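Local coordinates for putative secreted cellulose-binding protein (Streptomyces coelicolor, PDB 4OY8) that probably cleaves cellulose oxidatively as a copper-dependent lytic polysaccharide monooxygenase of family AA10, at residues F98-H103 / Y149-S154. Numbering follows the deposited sequence.
Sequences FTVKLH and YEIPVS. With ZN (zinc ion), chain I; ZN (zinc ion), chain H.
Y149 meets L102 as an antiparallel hydrogen-bonded pair, its N giving to L102 O and its O taking L102 N at 2.8 Å. Its ring turns an edge to L102, CD2 lying 4.1 Å from L102 CB, while the hydroxyl finds D104 and the backbone N of G109, a buried polar end thus satisfied. E150 points to the opposite, more open face, where a long polar residue can reach outward: its CB rests 3.7 Å from T99 CG2, crossing that side chain, and its own extended chain lies alongside that of K101, OE2 close to CE. OE2 stays 4.2 Å from K101 NZ, too far for a salt bridge. I151 turns back to the buried face and exchanges two backbone bonds with V100; its CD1 reaches L102 CD1 at 3.8 Å and also touches V100 CG1, branched apolar side chains that pack together on the buried face of the sheet. P152, lacking an N-H, suits the non-hydrogen-bonded position opposite T99. V153 again bonds twice, to F98, and lays its CB over one face of the phenyl ring in a CH-pi contact, 4.2 Å from the centroid. F98 CG sits between its own N and carbonyl carbon (chi1 61°), which swings the ring toward V153. With the ring gone, as with an alanine here, V153 is likely to lose its aromatic partner and a gap to open beside V164. Strand 97-104 is the middle of a three-stranded antiparallel sheet, flanked by 2-6 and 148-154; beyond the pairing, H103 binds two zinc ions, and the apolar face packs on strands 110-118 and 161-170 in the core of the LPMO beta-sandwich.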
loop_
_atom_site.group_PDB
_atom_site.type_symbol
_atom_site.label_atom_id
_atom_site.label_comp_id
_atom_site.label_asym_id
_atom_site.label_seq_id
_atom_site.Cartn_x
_atom_site.Cartn_y
_atom_site.Cartn_z
ATOM N N PHE A 98 11.373 -6.350 -9.187
ATOM C CA PHE A 98 10.039 -6.873 -9.009
ATOM C C PHE A 98 9.049 -5.950 -9.706
ATOM O O PHE A 98 9.329 -4.762 -9.925
ATOM C CB PHE A 98 9.679 -7.048 -7.524
ATOM C CG PHE A 98 9.684 -5.775 -6.720
ATOM C CD1 PHE A 98 10.878 -5.265 -6.225
ATOM C CD2 PHE A 98 8.502 -5.084 -6.462
ATOM C CE1 PHE A 98 10.899 -4.081 -5.496
ATOM C CE2 PHE A 98 8.522 -3.924 -5.724
ATOM C CZ PHE A 98 9.717 -3.413 -5.247
ATOM N N THR A 99 7.868 -6.481 -10.026
ATOM C CA THR A 99 6.816 -5.715 -10.680
ATOM C C THR A 99 5.752 -5.326 -9.678
ATOM O O THR A 99 5.242 -6.159 -8.911
ATOM C CB THR A 99 6.183 -6.514 -11.821
ATOM O OG1 THR A 99 7.190 -6.826 -12.771
ATOM C CG2 THR A 99 5.058 -5.743 -12.511
ATOM N N VAL A 100 5.448 -4.039 -9.609
ATOM C CA VAL A 100 4.270 -3.568 -8.879
ATOM C C VAL A 100 3.088 -3.593 -9.825
ATOM O O VAL A 100 3.091 -2.912 -10.854
ATOM C CB VAL A 100 4.488 -2.152 -8.294
ATOM C CG1 VAL A 100 3.221 -1.644 -7.613
ATOM C CG2 VAL A 100 5.641 -2.163 -7.298
ATOM N N LYS A 101 2.091 -4.397 -9.490
ATOM C CA LYS A 101 0.936 -4.611 -10.325
ATOM C C LYS A 101 -0.298 -4.054 -9.617
ATOM O O LYS A 101 -0.598 -4.423 -8.479
ATOM C CB LYS A 101 0.738 -6.113 -10.578
ATOM C CG LYS A 101 1.928 -6.848 -11.155
ATOM C CD LYS A 101 1.684 -8.312 -11.535
ATOM C CE LYS A 101 2.890 -8.890 -12.279
ATOM N NZ LYS A 101 2.746 -10.341 -12.561
ATOM N N LEU A 102 -0.971 -3.128 -10.282
ATOM C CA LEU A 102 -2.236 -2.605 -9.815
ATOM C C LEU A 102 -3.389 -3.062 -10.674
ATOM O O LEU A 102 -3.276 -3.177 -11.883
ATOM C CB LEU A 102 -2.213 -1.092 -9.866
ATOM C CG LEU A 102 -1.245 -0.418 -8.938
ATOM C CD1 LEU A 102 0.059 -0.128 -9.664
ATOM C CD2 LEU A 102 -1.858 0.841 -8.344
ATOM N N HIS A 103 -4.515 -3.318 -10.037
ATOM C CA HIS A 103 -5.748 -3.601 -10.730
ATOM C C HIS A 103 -6.666 -2.406 -10.487
ATOM O O HIS A 103 -6.810 -1.961 -9.358
ATOM C CB HIS A 103 -6.390 -4.876 -10.179
ATOM C CG HIS A 103 -7.632 -5.250 -10.892
ATOM N ND1 HIS A 103 -7.607 -5.833 -12.133
ATOM C CD2 HIS A 103 -8.929 -5.109 -10.564
ATOM C CE1 HIS A 103 -8.837 -6.025 -12.552
ATOM N NE2 HIS A 103 -9.657 -5.621 -11.606
ATOM N N TYR A 149 -2.144 -2.087 -14.356
ATOM C CA TYR A 149 -0.930 -1.307 -14.602
ATOM C C TYR A 149 0.238 -2.032 -13.962
ATOM O O TYR A 149 0.112 -2.492 -12.837
ATOM C CB TYR A 149 -1.000 0.115 -13.998
ATOM C CG TYR A 149 -2.320 0.825 -14.252
ATOM C CD1 TYR A 149 -2.677 1.258 -15.525
ATOM C CD2 TYR A 149 -3.205 1.069 -13.214
ATOM C CE1 TYR A 149 -3.893 1.889 -15.735
ATOM C CE2 TYR A 149 -4.408 1.699 -13.425
ATOM C CZ TYR A 149 -4.772 2.078 -14.688
ATOM O OH TYR A 149 -5.999 2.695 -14.892
ATOM N N GLU A 150 1.374 -2.103 -14.662
ATOM C CA GLU A 150 2.580 -2.726 -14.155
ATOM C C GLU A 150 3.733 -1.729 -14.151
ATOM O O GLU A 150 3.987 -1.052 -15.171
ATOM C CB GLU A 150 2.959 -3.952 -15.011
ATOM C CG GLU A 150 1.965 -5.091 -14.855
ATOM C CD GLU A 150 2.415 -6.416 -15.436
ATOM O OE1 GLU A 150 3.551 -6.526 -15.920
ATOM O OE2 GLU A 150 1.622 -7.365 -15.364
ATOM N N ILE A 151 4.409 -1.650 -13.015
ATOM C CA ILE A 151 5.603 -0.833 -12.863
ATOM C C ILE A 151 6.784 -1.771 -12.616
ATOM O O ILE A 151 6.839 -2.406 -11.585
ATOM C CB ILE A 151 5.515 0.186 -11.709
ATOM C CG1 ILE A 151 4.245 1.035 -11.806
ATOM C CG2 ILE A 151 6.751 1.084 -11.723
ATOM C CD1 ILE A 151 3.492 1.155 -10.525
ATOM N N PRO A 152 7.733 -1.845 -13.559
ATOM C CA PRO A 152 8.910 -2.700 -13.344
ATOM C C PRO A 152 9.941 -1.971 -12.507
ATOM O O PRO A 152 10.573 -1.011 -12.979
ATOM C CB PRO A 152 9.425 -2.973 -14.762
ATOM C CG PRO A 152 8.998 -1.763 -15.544
ATOM C CD PRO A 152 7.724 -1.249 -14.907
ATOM N N VAL A 153 10.080 -2.392 -11.258
ATOM C CA VAL A 153 10.947 -1.733 -10.282
ATOM C C VAL A 153 12.261 -2.502 -10.214
ATOM O O VAL A 153 12.291 -3.733 -10.272
ATOM C CB VAL A 153 10.264 -1.676 -8.873
ATOM C CG1 VAL A 153 11.179 -1.035 -7.824
ATOM C CG2 VAL A 153 8.957 -0.900 -8.961
ATOM N N SER A 154 13.358 -1.767 -10.120
ATOM C CA SER A 154 14.661 -2.364 -9.918
ATOM C C SER A 154 15.341 -1.746 -8.724
ATOM O O SER A 154 15.528 -0.531 -8.677
ATOM C CB SER A 154 15.531 -2.161 -11.156
ATOM O OG SER A 154 16.834 -2.677 -10.995
HETATM ZN ZN ZN I . -6.253 -7.305 -12.591
HETATM ZN ZN ZN H . -11.587 -6.371 -11.433
HETATM O O HOH W 1 -6.857 -8.702 -14.009
HETATM O O HOH W 2 -5.351 -8.393 -11.132
#